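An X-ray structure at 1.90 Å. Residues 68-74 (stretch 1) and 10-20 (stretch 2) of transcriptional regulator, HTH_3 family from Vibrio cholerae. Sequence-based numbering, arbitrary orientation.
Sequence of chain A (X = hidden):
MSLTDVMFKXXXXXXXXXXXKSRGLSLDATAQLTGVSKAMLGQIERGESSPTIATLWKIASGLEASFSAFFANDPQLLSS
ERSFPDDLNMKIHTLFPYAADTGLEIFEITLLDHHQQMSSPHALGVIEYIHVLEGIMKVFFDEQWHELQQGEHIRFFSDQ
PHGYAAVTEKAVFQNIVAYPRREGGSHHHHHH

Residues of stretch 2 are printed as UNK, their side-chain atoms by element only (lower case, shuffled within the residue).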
# COMPACT_ATOMS: atom_id res chain seq x y z
N SER A 68 -2.12 12.31 16.90
CA SER A 68 -1.82 13.37 17.86
C SER A 68 -1.24 12.82 19.17
O SER A 68 -0.48 13.51 19.85
CB SER A 68 -3.08 14.18 18.19
OG SER A 68 -3.60 14.83 17.05
N ALA A 69 -1.62 11.60 19.52
CA ALA A 69 -1.16 10.97 20.76
C ALA A 69 0.36 10.88 20.86
O ALA A 69 0.91 10.82 21.96
CB ALA A 69 -1.78 9.58 20.90
N PHE A 70 1.03 10.85 19.72
CA PHE A 70 2.49 10.77 19.71
C PHE A 70 3.16 12.03 20.24
O PHE A 70 4.38 12.04 20.46
CB PHE A 70 3.00 10.48 18.30
CG PHE A 70 2.95 9.03 17.92
CD1 PHE A 70 2.14 8.60 16.87
CD2 PHE A 70 3.70 8.09 18.62
CE1 PHE A 70 2.08 7.24 16.53
CE2 PHE A 70 3.65 6.74 18.29
CZ PHE A 70 2.84 6.31 17.24
N PHE A 71 2.38 13.08 20.46
CA PHE A 71 2.90 14.35 20.96
C PHE A 71 2.19 14.84 22.22
O PHE A 71 2.39 15.97 22.66
CB PHE A 71 2.79 15.39 19.85
CG PHE A 71 3.42 14.96 18.56
CD1 PHE A 71 4.75 15.27 18.28
CD2 PHE A 71 2.71 14.19 17.64
CE1 PHE A 71 5.36 14.83 17.11
CE2 PHE A 71 3.31 13.74 16.47
CZ PHE A 71 4.64 14.06 16.20
N ALA A 72 1.37 13.97 22.81
CA ALA A 72 0.59 14.31 24.00
C ALA A 72 1.40 14.80 25.21
O ALA A 72 0.85 15.48 26.08
CB ALA A 72 -0.26 13.12 24.41
N ASN A 73 2.68 14.45 25.27
CA ASN A 73 3.54 14.86 26.38
C ASN A 73 3.95 16.32 26.25
O ASN A 73 4.33 16.97 27.23
CB ASN A 73 4.79 13.99 26.40
CG ASN A 73 5.61 14.14 25.15
OD1 ASN A 73 6.59 14.88 25.12
ND2 ASN A 73 5.21 13.44 24.10
N ASP A 74 3.88 16.83 25.02
CA ASP A 74 4.24 18.21 24.73
C ASP A 74 3.38 18.66 23.55
O ASP A 74 3.87 18.86 22.43
CB ASP A 74 5.73 18.29 24.36
CG ASP A 74 6.26 19.71 24.35
OD1 ASP A 74 5.44 20.66 24.41
OD2 ASP A 74 7.49 19.87 24.28
N UNK A 10 13.83 11.24 19.63
CA UNK A 10 13.63 11.15 21.07
C UNK A 10 12.18 11.40 21.46
O UNK A 10 11.65 10.73 22.35
o UNK A 10 14.22 13.48 21.51
c UNK A 10 14.55 12.14 21.81
N UNK A 11 11.54 12.36 20.80
CA UNK A 11 10.15 12.65 21.10
C UNK A 11 9.27 11.42 20.85
O UNK A 11 8.47 11.03 21.69
c UNK A 11 8.13 13.92 20.18
c UNK A 11 7.48 14.13 21.54
o UNK A 11 6.33 13.73 21.75
n UNK A 11 8.20 14.77 22.46
c UNK A 11 9.65 13.82 20.25
N UNK A 12 9.43 10.82 19.67
CA UNK A 12 8.65 9.64 19.32
C UNK A 12 9.02 8.45 20.19
O UNK A 12 8.15 7.70 20.64
c UNK A 12 8.37 10.39 16.94
c UNK A 12 8.85 9.26 17.84
c UNK A 12 6.92 10.78 17.14
c UNK A 12 8.09 7.98 17.52
N UNK A 13 10.31 8.26 20.42
CA UNK A 13 10.78 7.14 21.23
C UNK A 13 10.15 7.15 22.61
O UNK A 13 9.55 6.16 23.05
c UNK A 13 12.31 7.20 21.35
N UNK A 14 10.27 8.29 23.30
CA UNK A 14 9.73 8.40 24.65
C UNK A 14 8.20 8.28 24.74
O UNK A 14 7.69 7.59 25.61
n UNK A 14 12.24 11.00 25.45
o UNK A 14 12.37 8.76 25.62
c UNK A 14 10.18 9.71 25.30
c UNK A 14 11.70 9.79 25.47
N UNK A 15 7.48 8.95 23.85
CA UNK A 15 6.01 8.87 23.91
C UNK A 15 5.48 7.51 23.48
O UNK A 15 4.50 7.02 24.05
n UNK A 15 2.01 10.18 24.81
c UNK A 15 5.37 9.98 23.07
o UNK A 15 4.11 10.44 25.56
c UNK A 15 3.83 10.06 23.20
c UNK A 15 3.33 10.24 24.63
N UNK A 16 6.13 6.88 22.51
CA UNK A 16 5.69 5.55 22.07
C UNK A 16 5.78 4.59 23.24
O UNK A 16 4.87 3.80 23.48
c UNK A 16 7.24 3.15 19.40
c UNK A 16 6.38 3.53 20.61
c UNK A 16 4.91 3.23 20.35
c UNK A 16 6.57 5.02 20.94
N UNK A 17 6.88 4.67 23.98
CA UNK A 17 7.07 3.82 25.14
C UNK A 17 5.98 4.10 26.17
O UNK A 17 5.40 3.18 26.74
c UNK A 17 8.88 3.05 26.79
n UNK A 17 12.10 2.62 28.84
c UNK A 17 10.27 3.37 27.33
c UNK A 17 8.46 4.07 25.75
c UNK A 17 10.71 2.35 28.37
N UNK A 18 5.70 5.38 26.41
CA UNK A 18 4.67 5.74 27.38
C UNK A 18 3.33 5.16 26.95
O UNK A 18 2.65 4.50 27.73
c UNK A 18 4.56 7.26 27.49
c UNK A 18 3.75 7.69 28.70
o UNK A 18 2.62 7.24 28.90
n UNK A 18 4.33 8.58 29.51
N UNK A 19 2.95 5.41 25.69
CA UNK A 19 1.69 4.89 25.17
C UNK A 19 1.61 3.38 25.33
O UNK A 19 0.59 2.84 25.77
c UNK A 19 1.51 5.28 23.70
c UNK A 19 1.31 7.00 21.88
c UNK A 19 -0.02 7.23 24.01
c UNK A 19 1.30 6.77 23.39
N UNK A 20 2.70 2.69 24.98
CA UNK A 20 2.73 1.23 25.08
C UNK A 20 2.62 0.75 26.52
O UNK A 20 1.79 -0.09 26.84
c UNK A 20 7.12 -1.56 25.50
n UNK A 20 8.29 -1.16 25.97
n UNK A 20 6.47 -2.54 26.11
n UNK A 20 6.61 -1.00 24.40
c UNK A 20 4.13 -0.85 24.53
c UNK A 20 5.34 -1.38 23.78
c UNK A 20 4.03 0.68 24.46

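Position 10 opens the stretch on a helix already under way. Its side chain is one carbon and one oxygen, out of reach of stretch 1: Ser10.

Position 11 points toward stretch 1 and has three carbons, the last carrying an oxygen and a nitrogen, so it is a primary amide one methylene longer than asparagine. It meets the amide of Asn73 head on. This is Gln11: Asn73 ND2 donates to Gln11 OE1 at 2.6 Å, and Gln11 NE2 returns a bond to Asn73 OD1 at 3.1 Å, both nearly straight. The two bonds match each amide's donor to the other's acceptor.

Position 12 has four carbons, forked at the first, with one arm two carbons long. Its CA-to-CB bond points sideways, but the long arm reaches both phenylalanines. It is Ile12, with CD1 4.1 Å from Phe70 CB and 4.1 Å from Phe71 CZ.

Position 13 has a single carbon, buried and far from stretch 1: Ala13. Position 14 has two carbons, the second bearing oxygen and nitrogen, and makes no contact here: Asn14.

Position 15 again points toward stretch 1, with three carbons ending in oxygen and nitrogen. Its nitrogen faces a backbone carbonyl. It is Gln15, whose NE2 donates to Ala69 O at 3.1 Å; its CG lies 3.4 Å from Phe70 O.

Position 16 has four carbons, forked at the second, and meets a ring at its edge. It is Leu16, CD1 lying 4.3 Å from Phe70 CE2.

Position 17 is four carbons in a row ending in nitrogen, fully extended and out of reach: Lys17. Position 18 has two carbons and a terminal oxygen and nitrogen; it points toward stretch 1 but stops short of contact: Asn18.

Position 19 has four carbons forked at the second, one tip close to both a methyl and a ring. It is Leu19, whose CD1 is 4.1 Å from Ala69 CB and 4.2 Å from Phe70 CD2.

Position 20 has three carbons, a nitrogen, then a carbon with two more nitrogens, out of reach of stretch 1. It is Arg20, its side-chain nitrogens hydrogen-bonded elsewhere in the structure.

The contact follows helical spacing: 11, 15 and 19 point toward the short segment, while 12 and 16, along one side of that row, add apolar carbon. Phe70 meets Ile12, Leu16 and Leu19, although its CA-to-CB bond points away overall. The amides add direction to this packing: one glutamine reads a backbone carbonyl, while the other pairs with an asparagine held within a type I turn, Phe71 to Asp74.

Stretch 2 (10-20) SQIANQLKNLR
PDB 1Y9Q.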